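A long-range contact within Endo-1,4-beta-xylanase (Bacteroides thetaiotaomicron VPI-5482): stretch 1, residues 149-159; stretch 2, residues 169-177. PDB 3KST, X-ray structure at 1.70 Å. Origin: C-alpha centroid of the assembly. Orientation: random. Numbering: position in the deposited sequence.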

# COMPACT_ATOMS: atom_id res chain seq x y z
N THR A 149 -4.95 8.66 16.45
CA THR A 149 -6.06 8.99 17.35
C THR A 149 -6.22 8.04 18.52
O THR A 149 -6.75 8.44 19.55
CB THR A 149 -7.38 9.08 16.58
OG1 THR A 149 -7.61 7.88 15.81
CG2 THR A 149 -7.35 10.29 15.62
N ASP A 150 -5.80 6.78 18.35
CA ASP A 150 -5.90 5.77 19.43
C ASP A 150 -5.02 4.63 18.95
O ASP A 150 -5.50 3.56 18.52
CB ASP A 150 -7.34 5.32 19.63
CG ASP A 150 -7.52 4.43 20.85
OD1 ASP A 150 -6.54 4.13 21.57
OD2 ASP A 150 -8.69 4.09 21.11
N GLY A 151 -3.73 4.92 19.04
CA GLY A 151 -2.71 4.20 18.34
C GLY A 151 -2.80 4.67 16.90
O GLY A 151 -3.43 5.74 16.58
N ASN A 152 -2.21 3.91 15.99
CA ASN A 152 -2.42 4.14 14.57
C ASN A 152 -3.80 3.57 14.24
O ASN A 152 -4.02 2.37 14.41
CB ASN A 152 -1.38 3.43 13.70
CG ASN A 152 0.01 4.01 13.82
OD1 ASN A 152 0.36 4.77 14.73
ND2 ASN A 152 0.84 3.63 12.85
N VAL A 153 -4.71 4.44 13.78
CA VAL A 153 -6.09 4.08 13.39
C VAL A 153 -6.36 4.46 11.94
O VAL A 153 -6.01 5.56 11.50
CB VAL A 153 -7.10 4.76 14.33
CG1 VAL A 153 -8.56 4.41 13.96
CG2 VAL A 153 -6.80 4.34 15.74
N ILE A 154 -6.95 3.53 11.20
CA ILE A 154 -7.33 3.75 9.83
C ILE A 154 -8.65 4.52 9.76
O ILE A 154 -9.68 4.08 10.29
CB ILE A 154 -7.44 2.43 9.03
CG1 ILE A 154 -6.06 1.74 9.02
CG2 ILE A 154 -7.92 2.74 7.58
CD1 ILE A 154 -6.03 0.35 8.36
N TRP A 155 -8.58 5.68 9.12
CA TRP A 155 -9.71 6.57 8.86
C TRP A 155 -10.00 6.62 7.37
O TRP A 155 -9.21 6.17 6.54
CB TRP A 155 -9.38 7.98 9.38
CG TRP A 155 -9.47 8.09 10.85
CD1 TRP A 155 -8.59 7.62 11.77
CD2 TRP A 155 -10.53 8.68 11.58
NE1 TRP A 155 -9.01 7.90 13.04
CE2 TRP A 155 -10.21 8.56 12.95
CE3 TRP A 155 -11.71 9.33 11.21
CZ2 TRP A 155 -11.05 9.05 13.97
CZ3 TRP A 155 -12.54 9.81 12.20
CH2 TRP A 155 -12.22 9.64 13.57
N VAL A 156 -11.16 7.16 7.01
CA VAL A 156 -11.50 7.42 5.63
C VAL A 156 -12.19 8.77 5.56
O VAL A 156 -12.79 9.21 6.57
CB VAL A 156 -12.42 6.31 5.06
CG1 VAL A 156 -13.79 6.30 5.84
CG2 VAL A 156 -12.62 6.46 3.52
N ALA A 157 -12.05 9.43 4.40
CA ALA A 157 -12.79 10.65 4.07
C ALA A 157 -12.97 10.70 2.56
O ALA A 157 -12.16 10.21 1.83
CB ALA A 157 -12.06 11.87 4.54
N GLN A 158 -14.06 11.32 2.12
CA GLN A 158 -14.28 11.54 0.70
C GLN A 158 -13.30 12.63 0.26
O GLN A 158 -13.01 13.55 1.03
CB GLN A 158 -15.72 12.02 0.47
CG GLN A 158 -16.12 12.20 -0.97
CD GLN A 158 -17.48 12.86 -1.11
OE1 GLN A 158 -18.30 12.84 -0.19
NE2 GLN A 158 -17.73 13.45 -2.29
N MSE A 159 -12.76 12.49 -0.96
CA MSE A 159 -11.88 13.52 -1.52
C MSE A 159 -12.69 14.50 -2.36
O MSE A 159 -13.80 14.20 -2.80
CB MSE A 159 -10.78 12.93 -2.44
CG MSE A 159 -9.89 11.88 -1.80
SE MSE A 159 -8.11 11.85 -2.59
CE MSE A 159 -7.42 13.38 -1.70
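Stretch 2 169-177: ETLNQCIKA

The antiparallel pairing of the two stretches is interrupted by a classic beta bulge, in which the carbonyl of Ile 154 accepts two backbone hydrogen bonds from consecutive residues of stretch 2. Cys 174 N lies 2.8 Å from Ile 154 O and Ile 175 N lies 3.3 Å from the same Ile 154 O, so a single residue on stretch 1 faces two on stretch 2. The extra residue is accommodated at Cys 174, whose phi/psi of -100/-65 departs from the extended values of its neighbours Gln 173 (-89/127) and Ile 175 (-142/131). Its CA-to-CB bond points toward stretch 1, and Cys 174 SG approaches Val 156 CG1 to 3.6 Å, while Cys 174 CB is 4.1 Å from Ile 154 CG2.

Stretch 2 runs against stretch 1 in the opposite sense, with an angle of 136° between the N-to-C directions of the two strands and a closest approach of their axes of 4.6 Å. Before the bulge along stretch 1, Ile 154 pairs with Ile 175: Ile 154 N donates to Ile 175 O at 3.0 Å, and the CA atoms of Ile 154 and Ile 175 are 5.2 Å apart. Beyond it the register has shifted by one. Trp 155 now opposes Gln 173 as a non-hydrogen-bonded pair, with 4.6 Å between Trp 155 CA and Gln 173 CA. Val 156 and Asn 172 then form a regular hydrogen-bonded pair, Val 156 N to Asn 172 O and Asn 172 N to Val 156 O both measuring 2.9 Å. The backbone ladder gives way to a side-chain acceptor at Gln 158, whose N donates to Thr 170 OG1 at 2.8 Å; with chi1 at 69° (p), the threonine directs its hydroxyl at the stretch 1 backbone.

Trp 155 and Gln 173 share one face of the sheet, opposite that of Ile 154, Val 156, Asn 172 and Ile 175. The indole packs against Gln 173, so that Gln 173 CB sits 3.8 Å from the centroid of the six-membered ring of Trp 155, only 9° off the ring normal, an arrangement that makes a CH-pi contact over the ring face. Leu 171 extends this apolar patch, its CD2 lying 3.9 Å from Trp 155 CE3 and 4.1 Å from Ala 157 CB. Within stretch 1, Trp 155 NE1 donates to Thr 149 OG1 at 3.1 Å, tying the indole to the preceding loop. A water links that same hydroxyl to stretch 2, 2.8 Å from Thr 149 OG1 and donating to Gln 173 OE1 at 2.7 Å.

At the other end of the contact, Asp 150 OD2 and Lys 176 NZ form a salt bridge at 2.8 Å, the lysine reaching it with chi2 to chi4 all t. Val 153 CG2 also packs against Lys 176 CB at 3.7 Å. A second water accepts from Ala 177 N at 3.1 Å and donates to Asp 150 O at 2.7 Å and Asn 152 O at 2.8 Å, joining the backbones where direct pairing has ended.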

# COMPACT_ATOMS: atom_id res chain seq x y z
N GLU A 169 -15.63 17.01 6.76
CA GLU A 169 -16.95 16.65 7.29
C GLU A 169 -17.37 15.19 7.01
O GLU A 169 -18.31 14.71 7.63
CB GLU A 169 -18.04 17.61 6.78
CG GLU A 169 -18.56 17.45 5.31
CD GLU A 169 -17.62 17.90 4.21
OE1 GLU A 169 -16.56 18.54 4.47
OE2 GLU A 169 -17.98 17.63 3.04
N THR A 170 -16.70 14.50 6.08
CA THR A 170 -16.98 13.08 5.78
C THR A 170 -16.05 12.11 6.56
O THR A 170 -16.18 10.90 6.37
CB THR A 170 -16.90 12.78 4.28
OG1 THR A 170 -15.54 12.88 3.84
CG2 THR A 170 -17.81 13.75 3.48
N LEU A 171 -15.16 12.63 7.42
CA LEU A 171 -14.29 11.77 8.25
C LEU A 171 -15.08 10.68 8.97
O LEU A 171 -16.12 10.96 9.59
CB LEU A 171 -13.45 12.53 9.27
CG LEU A 171 -12.21 13.21 8.71
CD1 LEU A 171 -11.72 14.33 9.59
CD2 LEU A 171 -11.09 12.10 8.49
N ASN A 172 -14.59 9.45 8.83
CA ASN A 172 -15.14 8.25 9.47
C ASN A 172 -14.01 7.35 9.96
O ASN A 172 -13.00 7.18 9.25
CB ASN A 172 -16.01 7.46 8.49
CG ASN A 172 -17.43 7.94 8.46
OD1 ASN A 172 -18.25 7.52 9.28
ND2 ASN A 172 -17.76 8.76 7.46
N GLN A 173 -14.21 6.75 11.12
CA GLN A 173 -13.24 5.84 11.70
C GLN A 173 -13.50 4.40 11.22
O GLN A 173 -14.62 3.87 11.40
CB GLN A 173 -13.26 5.92 13.22
CG GLN A 173 -12.32 4.91 13.85
CD GLN A 173 -12.24 5.06 15.33
OE1 GLN A 173 -11.82 6.09 15.82
NE2 GLN A 173 -12.60 4.00 16.05
N CYS A 174 -12.46 3.76 10.69
CA CYS A 174 -12.58 2.41 10.12
C CYS A 174 -12.12 1.26 11.04
O CYS A 174 -12.93 0.42 11.42
CB CYS A 174 -11.84 2.29 8.77
SG CYS A 174 -12.21 3.60 7.54
N ILE A 175 -10.82 1.22 11.35
CA ILE A 175 -10.21 0.09 12.06
C ILE A 175 -9.12 0.53 13.07
O ILE A 175 -8.28 1.36 12.75
CB ILE A 175 -9.51 -0.86 11.02
CG1 ILE A 175 -10.48 -1.45 9.97
CG2 ILE A 175 -8.77 -1.98 11.73
CD1 ILE A 175 -11.53 -2.29 10.55
N LYS A 176 -9.21 0.01 14.29
CA LYS A 176 -8.15 0.16 15.29
C LYS A 176 -7.71 -1.23 15.78
O LYS A 176 -8.43 -2.22 15.57
CB LYS A 176 -8.53 1.14 16.41
CG LYS A 176 -9.71 0.87 17.28
CD LYS A 176 -9.98 2.16 18.06
CE LYS A 176 -10.60 1.96 19.39
NZ LYS A 176 -11.03 3.32 19.87
N ALA A 177 -6.50 -1.30 16.35
CA ALA A 177 -5.92 -2.56 16.88
C ALA A 177 -6.71 -2.95 18.13
O ALA A 177 -6.73 -2.19 19.12
CB ALA A 177 -4.46 -2.38 17.15
O HOH W 1 -9.68 6.68 17.27
O HOH W 2 -5.23 1.45 16.82